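PDB 6VC5: endoglucanase from Komagataeibacter sucrofermentans, which probably hydrolyses internal beta-1,4-glucosidic linkages in cellulose and related beta-glucans. Local coordinates for residues Arg21-Ser33 with Asp68-Lys80. Numbering follows the deposited sequence.
Sequences RIIDTGNSGESHS and DALFSWRYLDGHK
Ser31 and Tyr75 are the hydrogen-bonded pair of a two-stranded antiparallel sheet, 30-32 with 74-76, in the (alpha/alpha)6 barrel fold of glycosyl hydrolase family 8. Tyr75 N donates to Ser31 O at 2.8 Å, and Ser31 N donates back to Tyr75 O. Ser33 N donates to Trp73 O, so the sheet ties the segment entering helix 33-46 to the one after helix 49-62. Beside this pair, Arg21 meets Asp77 end-on in a salt bridge, the two flat groups nearly coplanar. Arg21 NH1 donates to Asp77 OD1 at 2.9 Å. Arg21 NH2 donates to the syn lone pair of Asp77 OD2 at 2.7 Å. The Arg21 guanidinium lies between Ile23 CD1 over one face and Tyr75 CD2 over the other. On the other side of the sheet, Arg74 extends with CG anti to the backbone N (chi1 177°), then bends to bring NH1 to Glu30 OE1 in a weak, 3.5 Å salt bridge. Trp73 CZ2 lies over one face of the Arg74 guanidinium and Leu76 CD2 toward the rim of the other.

Arg21 NE and NH2 also grip Ser31 OG side-on, which itself donates to Ile22 O. A leucine at Arg21 would probably leave the Asp77 carboxylate without its counter-charge and Ser31 OG without its two donors. Trp58 of helix 49-62 packs against Arg21 and meets the Tyr75 ring edge-to-face. His32 NE2 donates to the anti lone pair of Glu30 OE1 at 2.8 Å, a bent bond (132°) tilted from the ring plane.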
# COMPACT_ATOMS: atom_id res chain seq x y z
N ARG A 21 0.56 -3.42 19.18
CA ARG A 21 1.10 -2.31 18.40
C ARG A 21 2.25 -2.78 17.51
O ARG A 21 3.09 -3.58 17.91
CB ARG A 21 1.62 -1.21 19.32
CG ARG A 21 0.51 -0.40 19.94
CD ARG A 21 1.06 0.75 20.75
NE ARG A 21 1.68 1.74 19.88
CZ ARG A 21 2.31 2.83 20.32
NH1 ARG A 21 2.38 3.06 21.62
NH2 ARG A 21 2.86 3.67 19.46
N ILE A 22 2.27 -2.25 16.29
CA ILE A 22 3.43 -2.37 15.40
C ILE A 22 4.15 -1.04 15.48
O ILE A 22 3.53 0.02 15.28
CB ILE A 22 2.97 -2.65 13.96
CG1 ILE A 22 2.16 -3.95 13.90
CG2 ILE A 22 4.17 -2.70 13.02
CD1 ILE A 22 2.89 -5.14 14.47
N ILE A 23 5.44 -1.06 15.83
CA ILE A 23 6.21 0.16 16.04
C ILE A 23 7.57 0.03 15.36
O ILE A 23 8.29 -0.94 15.60
CB ILE A 23 6.40 0.46 17.55
CG1 ILE A 23 5.06 0.56 18.27
CG2 ILE A 23 7.13 1.78 17.73
CD1 ILE A 23 5.18 0.61 19.81
N ASP A 24 7.90 1.01 14.52
CA ASP A 24 9.22 1.11 13.92
C ASP A 24 10.21 1.57 14.99
O ASP A 24 10.00 2.61 15.62
CB ASP A 24 9.14 2.15 12.81
CG ASP A 24 10.48 2.46 12.16
OD1 ASP A 24 11.53 1.91 12.55
OD2 ASP A 24 10.45 3.27 11.20
N THR A 25 11.28 0.80 15.17
CA THR A 25 12.26 1.12 16.21
C THR A 25 12.92 2.48 15.98
O THR A 25 13.37 3.12 16.94
CB THR A 25 13.31 0.01 16.29
OG1 THR A 25 13.81 -0.28 14.98
CG2 THR A 25 12.69 -1.26 16.86
N GLY A 26 12.99 2.94 14.73
CA GLY A 26 13.57 4.23 14.41
C GLY A 26 12.61 5.40 14.47
O GLY A 26 13.03 6.56 14.33
N ASN A 27 11.32 5.13 14.65
CA ASN A 27 10.29 6.13 14.83
C ASN A 27 9.40 5.61 15.96
O ASN A 27 8.23 5.29 15.81
CB ASN A 27 9.56 6.38 13.51
CG ASN A 27 8.30 7.21 13.67
OD1 ASN A 27 7.20 6.76 13.35
ND2 ASN A 27 8.45 8.43 14.19
N SER A 28 10.01 5.49 17.15
CA SER A 28 9.48 4.69 18.24
C SER A 28 8.25 5.30 18.90
O SER A 28 7.64 4.63 19.75
CB SER A 28 10.56 4.49 19.29
OG SER A 28 11.06 5.75 19.72
N GLY A 29 7.88 6.53 18.56
CA GLY A 29 6.77 7.16 19.25
C GLY A 29 5.48 7.22 18.47
O GLY A 29 4.66 8.11 18.72
N GLU A 30 5.30 6.32 17.52
CA GLU A 30 4.06 6.28 16.76
C GLU A 30 3.69 4.90 16.23
O GLU A 30 4.52 4.09 16.00
CB GLU A 30 3.98 7.30 15.62
CG GLU A 30 5.07 7.35 14.62
CD GLU A 30 5.21 8.75 13.96
OE1 GLU A 30 4.71 8.98 12.86
OE2 GLU A 30 5.84 9.67 14.53
N SER A 31 2.41 4.71 16.04
CA SER A 31 1.89 3.58 15.28
C SER A 31 0.92 4.15 14.26
O SER A 31 0.28 5.17 14.49
CB SER A 31 1.15 2.58 16.17
OG SER A 31 2.06 1.79 16.93
N HIS A 32 0.84 3.50 13.10
CA HIS A 32 0.08 4.00 11.95
C HIS A 32 -0.95 2.97 11.53
O HIS A 32 -0.77 1.80 11.77
CB HIS A 32 1.01 4.26 10.75
CG HIS A 32 2.00 5.34 10.98
ND1 HIS A 32 3.35 5.15 10.83
CD2 HIS A 32 1.85 6.64 11.33
CE1 HIS A 32 3.99 6.28 11.09
NE2 HIS A 32 3.10 7.20 11.41
N SER A 33 -2.01 3.41 10.87
CA SER A 33 -2.97 2.44 10.34
C SER A 33 -2.30 1.54 9.30
O SER A 33 -2.62 0.35 9.22
CB SER A 33 -4.22 3.13 9.77
OG SER A 33 -3.91 3.95 8.65
N ASP A 68 -17.72 6.10 11.34
CA ASP A 68 -17.55 5.29 10.14
C ASP A 68 -16.51 4.22 10.44
O ASP A 68 -15.94 4.18 11.54
CB ASP A 68 -17.24 6.13 8.89
CG ASP A 68 -15.99 6.98 9.03
OD1 ASP A 68 -14.89 6.43 9.24
OD2 ASP A 68 -16.10 8.22 8.92
N ALA A 69 -16.25 3.35 9.47
CA ALA A 69 -15.36 2.22 9.69
C ALA A 69 -13.92 2.48 9.26
O ALA A 69 -13.09 1.58 9.36
CB ALA A 69 -15.90 0.96 8.98
N LEU A 70 -13.60 3.69 8.81
CA LEU A 70 -12.23 4.01 8.44
C LEU A 70 -11.40 4.26 9.71
O LEU A 70 -11.92 4.26 10.83
CB LEU A 70 -12.21 5.18 7.48
CG LEU A 70 -13.12 5.05 6.25
CD1 LEU A 70 -12.95 6.26 5.35
CD2 LEU A 70 -12.77 3.77 5.50
N PHE A 71 -10.10 4.51 9.52
CA PHE A 71 -9.14 4.53 10.62
C PHE A 71 -8.39 5.85 10.64
O PHE A 71 -7.90 6.31 9.61
CB PHE A 71 -8.13 3.38 10.49
CG PHE A 71 -8.76 2.04 10.60
CD1 PHE A 71 -8.79 1.39 11.82
CD2 PHE A 71 -9.36 1.45 9.50
CE1 PHE A 71 -9.41 0.16 11.95
CE2 PHE A 71 -9.97 0.23 9.61
CZ PHE A 71 -10.00 -0.42 10.84
N SER A 72 -8.27 6.44 11.83
CA SER A 72 -7.34 7.55 11.98
C SER A 72 -5.94 7.06 11.66
O SER A 72 -5.57 5.93 11.99
CB SER A 72 -7.40 8.05 13.41
OG SER A 72 -8.69 8.58 13.71
N TRP A 73 -5.15 7.90 10.98
CA TRP A 73 -3.92 7.38 10.38
C TRP A 73 -2.82 7.12 11.41
O TRP A 73 -1.94 6.29 11.15
CB TRP A 73 -3.43 8.31 9.27
CG TRP A 73 -2.79 9.56 9.74
CD1 TRP A 73 -3.42 10.69 10.21
CD2 TRP A 73 -1.39 9.85 9.75
NE1 TRP A 73 -2.49 11.65 10.53
CE2 TRP A 73 -1.24 11.16 10.26
CE3 TRP A 73 -0.25 9.12 9.39
CZ2 TRP A 73 0.02 11.76 10.41
CZ3 TRP A 73 1.00 9.72 9.55
CH2 TRP A 73 1.12 11.02 10.06
N ARG A 74 -2.84 7.79 12.56
CA ARG A 74 -1.70 7.74 13.47
C ARG A 74 -2.12 7.81 14.93
O ARG A 74 -3.04 8.54 15.30
CB ARG A 74 -0.72 8.88 13.17
CG ARG A 74 0.45 8.95 14.12
CD ARG A 74 1.52 9.89 13.63
NE ARG A 74 1.12 11.28 13.78
CZ ARG A 74 1.91 12.30 13.47
NH1 ARG A 74 3.13 12.07 13.01
NH2 ARG A 74 1.48 13.55 13.63
N TYR A 75 -1.40 7.05 15.76
CA TYR A 75 -1.39 7.18 17.21
C TYR A 75 -0.02 7.75 17.58
O TYR A 75 1.01 7.13 17.27
CB TYR A 75 -1.58 5.80 17.84
CG TYR A 75 -1.54 5.75 19.35
CD1 TYR A 75 -2.71 5.58 20.08
CD2 TYR A 75 -0.33 5.83 20.04
CE1 TYR A 75 -2.68 5.51 21.47
CE2 TYR A 75 -0.29 5.75 21.42
CZ TYR A 75 -1.47 5.59 22.12
OH TYR A 75 -1.43 5.53 23.50
N LEU A 76 -0.01 8.90 18.25
CA LEU A 76 1.21 9.63 18.58
C LEU A 76 1.42 9.57 20.10
O LEU A 76 0.70 10.23 20.85
CB LEU A 76 1.10 11.08 18.09
CG LEU A 76 2.32 12.00 18.03
CD1 LEU A 76 3.42 11.38 17.19
CD2 LEU A 76 1.92 13.34 17.44
N ASP A 77 2.41 8.79 20.53
CA ASP A 77 2.67 8.64 21.96
C ASP A 77 2.94 10.00 22.60
O ASP A 77 3.69 10.82 22.07
CB ASP A 77 3.89 7.74 22.20
CG ASP A 77 3.65 6.32 21.78
OD1 ASP A 77 3.61 5.44 22.67
OD2 ASP A 77 3.53 6.08 20.55
N GLY A 78 2.32 10.23 23.76
CA GLY A 78 2.55 11.44 24.50
C GLY A 78 1.76 12.64 24.04
O GLY A 78 1.74 13.66 24.74
N HIS A 79 1.12 12.57 22.87
CA HIS A 79 0.23 13.64 22.46
C HIS A 79 -1.08 13.51 23.24
O HIS A 79 -1.51 12.41 23.59
CB HIS A 79 -0.02 13.58 20.96
CG HIS A 79 -0.56 14.85 20.39
ND1 HIS A 79 -1.91 15.06 20.20
CD2 HIS A 79 0.05 16.00 20.02
CE1 HIS A 79 -2.10 16.27 19.71
NE2 HIS A 79 -0.93 16.86 19.59
N LYS A 80 -1.69 14.63 23.57
CA LYS A 80 -2.95 14.58 24.30
C LYS A 80 -4.01 15.19 23.43
O LYS A 80 -4.00 16.38 23.24
CB LYS A 80 -2.82 15.45 25.55
CG LYS A 80 -2.06 14.82 26.70
CD LYS A 80 -2.34 15.61 27.99
CE LYS A 80 -2.83 14.72 29.12
NZ LYS A 80 -3.94 15.32 29.93
O HOH W 1 5.50 10.40 19.86
O HOH W 2 -6.28 5.07 7.82
O HOH W 3 -1.30 5.08 8.10